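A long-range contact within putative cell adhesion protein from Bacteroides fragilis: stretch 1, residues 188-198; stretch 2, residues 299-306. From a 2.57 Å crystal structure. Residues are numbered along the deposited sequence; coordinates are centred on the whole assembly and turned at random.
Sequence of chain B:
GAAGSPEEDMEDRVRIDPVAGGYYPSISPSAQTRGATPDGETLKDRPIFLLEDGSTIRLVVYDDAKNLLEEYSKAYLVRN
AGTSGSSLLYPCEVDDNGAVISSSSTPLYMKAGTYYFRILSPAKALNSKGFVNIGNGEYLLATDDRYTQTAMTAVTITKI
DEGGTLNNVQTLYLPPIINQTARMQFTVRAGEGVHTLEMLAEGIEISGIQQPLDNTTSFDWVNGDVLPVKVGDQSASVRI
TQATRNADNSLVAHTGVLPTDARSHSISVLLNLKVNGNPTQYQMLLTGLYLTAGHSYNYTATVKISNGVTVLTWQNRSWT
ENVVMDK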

# COMPACT_ATOMS: atom_id res chain seq x y z
N VAL B 188 -9.86 -0.01 -12.95
CA VAL B 188 -11.04 0.05 -12.05
C VAL B 188 -11.99 -1.06 -12.46
O VAL B 188 -12.55 -1.02 -13.56
CB VAL B 188 -11.75 1.42 -12.02
CG1 VAL B 188 -12.85 1.41 -10.98
CG2 VAL B 188 -10.77 2.57 -11.79
N ARG B 189 -12.17 -2.06 -11.59
CA ARG B 189 -13.04 -3.19 -11.85
C ARG B 189 -14.46 -2.96 -11.34
O ARG B 189 -14.66 -2.27 -10.34
CB ARG B 189 -12.48 -4.44 -11.20
CG ARG B 189 -11.25 -5.02 -11.86
CD ARG B 189 -10.79 -6.23 -11.09
NE ARG B 189 -9.60 -6.83 -11.68
CZ ARG B 189 -8.70 -7.55 -11.01
NH1 ARG B 189 -8.85 -7.76 -9.70
NH2 ARG B 189 -7.64 -8.04 -11.63
N ALA B 190 -15.45 -3.56 -12.02
CA ALA B 190 -16.85 -3.49 -11.63
C ALA B 190 -17.14 -4.71 -10.76
O ALA B 190 -17.18 -5.85 -11.25
CB ALA B 190 -17.74 -3.47 -12.86
N GLY B 191 -17.22 -4.47 -9.45
CA GLY B 191 -17.43 -5.51 -8.46
C GLY B 191 -18.88 -5.80 -8.17
O GLY B 191 -19.76 -5.51 -8.98
N GLU B 192 -19.14 -6.37 -6.98
CA GLU B 192 -20.45 -6.79 -6.51
C GLU B 192 -21.44 -5.62 -6.55
O GLU B 192 -21.22 -4.58 -5.93
CB GLU B 192 -20.33 -7.38 -5.09
CG GLU B 192 -21.58 -8.10 -4.60
CD GLU B 192 -21.57 -9.62 -4.64
OE1 GLU B 192 -20.67 -10.20 -5.29
OE2 GLU B 192 -22.47 -10.23 -4.01
N GLY B 193 -22.50 -5.82 -7.35
CA GLY B 193 -23.60 -4.88 -7.51
C GLY B 193 -23.37 -3.76 -8.50
O GLY B 193 -24.23 -2.89 -8.64
N VAL B 194 -22.21 -3.75 -9.18
CA VAL B 194 -21.88 -2.70 -10.15
C VAL B 194 -22.23 -3.21 -11.53
O VAL B 194 -21.67 -4.21 -11.99
CB VAL B 194 -20.41 -2.22 -10.04
CG1 VAL B 194 -20.11 -1.14 -11.08
CG2 VAL B 194 -20.12 -1.70 -8.63
N HIS B 195 -23.20 -2.57 -12.15
CA HIS B 195 -23.72 -2.92 -13.45
C HIS B 195 -23.11 -2.04 -14.51
O HIS B 195 -22.79 -2.51 -15.59
CB HIS B 195 -25.25 -2.79 -13.45
CG HIS B 195 -25.91 -3.63 -12.42
ND1 HIS B 195 -25.75 -5.00 -12.39
CD2 HIS B 195 -26.71 -3.26 -11.39
CE1 HIS B 195 -26.46 -5.42 -11.35
NE2 HIS B 195 -27.04 -4.41 -10.72
N THR B 196 -22.97 -0.75 -14.22
CA THR B 196 -22.39 0.23 -15.13
C THR B 196 -21.34 1.03 -14.38
O THR B 196 -21.56 1.45 -13.25
CB THR B 196 -23.44 1.16 -15.77
OG1 THR B 196 -23.99 2.01 -14.77
CG2 THR B 196 -24.53 0.41 -16.50
N LEU B 197 -20.20 1.23 -15.03
CA LEU B 197 -19.05 1.93 -14.50
C LEU B 197 -18.44 2.73 -15.64
O LEU B 197 -17.91 2.16 -16.59
CB LEU B 197 -18.09 0.89 -13.91
CG LEU B 197 -16.65 1.27 -13.56
CD1 LEU B 197 -16.59 2.21 -12.37
CD2 LEU B 197 -15.81 0.02 -13.33
N GLU B 198 -18.54 4.06 -15.54
CA GLU B 198 -18.02 5.00 -16.53
C GLU B 198 -17.17 6.05 -15.84
O GLU B 198 -17.24 6.18 -14.62
CB GLU B 198 -19.17 5.69 -17.28
CG GLU B 198 -20.06 4.80 -18.13
CD GLU B 198 -21.40 5.45 -18.44
OE1 GLU B 198 -22.29 5.42 -17.56
OE2 GLU B 198 -21.52 6.06 -19.53
N TYR B 299 -1.99 0.27 -10.31
CA TYR B 299 -2.96 0.09 -9.25
C TYR B 299 -4.16 -0.66 -9.82
O TYR B 299 -4.44 -0.53 -11.01
CB TYR B 299 -3.38 1.44 -8.67
CG TYR B 299 -2.28 2.11 -7.88
CD1 TYR B 299 -1.29 2.86 -8.52
CD2 TYR B 299 -2.25 2.04 -6.49
CE1 TYR B 299 -0.27 3.47 -7.80
CE2 TYR B 299 -1.25 2.67 -5.76
CZ TYR B 299 -0.24 3.35 -6.42
OH TYR B 299 0.77 3.91 -5.68
N THR B 300 -4.81 -1.52 -8.99
CA THR B 300 -6.01 -2.27 -9.38
C THR B 300 -7.05 -1.97 -8.30
O THR B 300 -6.84 -2.26 -7.12
CB THR B 300 -5.71 -3.75 -9.64
OG1 THR B 300 -4.58 -3.80 -10.51
CG2 THR B 300 -6.81 -4.43 -10.36
N ALA B 301 -8.09 -1.25 -8.70
CA ALA B 301 -9.13 -0.86 -7.76
C ALA B 301 -10.46 -1.58 -8.12
O ALA B 301 -10.70 -1.86 -9.29
CB ALA B 301 -9.28 0.66 -7.78
N THR B 302 -11.30 -1.90 -7.11
CA THR B 302 -12.59 -2.53 -7.36
C THR B 302 -13.68 -1.71 -6.71
O THR B 302 -13.57 -1.41 -5.54
CB THR B 302 -12.60 -3.98 -6.84
OG1 THR B 302 -11.54 -4.70 -7.45
CG2 THR B 302 -13.91 -4.68 -7.09
N VAL B 303 -14.72 -1.38 -7.47
CA VAL B 303 -15.89 -0.67 -6.94
C VAL B 303 -16.91 -1.73 -6.50
O VAL B 303 -17.32 -2.55 -7.31
CB VAL B 303 -16.48 0.35 -7.95
CG1 VAL B 303 -17.63 1.14 -7.32
CG2 VAL B 303 -15.42 1.31 -8.43
N LYS B 304 -17.27 -1.73 -5.21
CA LYS B 304 -18.20 -2.69 -4.61
C LYS B 304 -19.39 -2.01 -3.98
O LYS B 304 -19.26 -0.87 -3.55
CB LYS B 304 -17.48 -3.48 -3.49
CG LYS B 304 -16.65 -4.66 -3.96
CD LYS B 304 -15.82 -5.25 -2.83
CE LYS B 304 -14.77 -6.21 -3.36
NZ LYS B 304 -13.75 -6.57 -2.34
N ILE B 305 -20.52 -2.72 -3.84
CA ILE B 305 -21.70 -2.30 -3.07
C ILE B 305 -21.74 -3.21 -1.83
O ILE B 305 -21.93 -4.42 -1.99
CB ILE B 305 -23.06 -2.31 -3.84
CG1 ILE B 305 -22.98 -1.71 -5.28
CG2 ILE B 305 -24.19 -1.70 -2.99
CD1 ILE B 305 -22.73 -0.23 -5.44
N SER B 306 -21.52 -2.64 -0.62
CA SER B 306 -21.53 -3.40 0.64
C SER B 306 -22.95 -3.66 1.14
O SER B 306 -23.30 -4.80 1.49
CB SER B 306 -20.70 -2.72 1.71
OG SER B 306 -19.33 -3.07 1.53

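Strand 299-305 runs parallel to strand 188-190, their directions 31° apart, and then continues beside the turn that follows strand 188-190. Y299 makes no contact with stretch 1. At T300 the methyl CG2 lies over one face of the R189 guanidinium, 3.7 Å from R189 CZ; the extended arginine side chain thus offers its flat group to an apolar neighbour. A301 pairs with V188 and accepts through its carbonyl the first backbone hydrogen bond, R189 N to A301 O at 2.7 Å and nearly linear; V188 CA also sits 3.4 Å from A301 O in a CA-H...O contact. T302 pairs with R189, and the two side chains share a face of the sheet, with R189 CB 3.9 Å from T302 OG1. V303, which pairs with A190, is the most heavily engaged residue of stretch 2. Its amide donates across to strand 188-190, V303 N to R189 O at 3.0 Å, and V303 O accepts from G191 N at 2.9 Å, the latter bond more bent (135°) as stretch 1 leaves the strand. V303 has the largest area covered by the other stretch: V303 CG2 meets V188 CG1 at 3.6 Å and L197 CD1 at 4.2 Å, while V303 CG1 lies 4.0 Å from V194 CG2, an apolar cluster that brings together V188, V194 and L197. G191 opens a type II turn closed by V194 N to G191 O at 3.0 Å. An ideal CB on G191 would clash with V303 O and T302 CG2, so the bare glycine lets the chains draw close. Beside the turn, K304 sends the end of its side chain away. I305 N donates to E192 O at 2.9 Å, extending the backbone ladder past A190, where that strand ends. I305 CD1 approaches V194 CG2 at 4.4 Å, and I305 CG1 lies 3.8 Å from G193 O. S306 turns away, ending the contact.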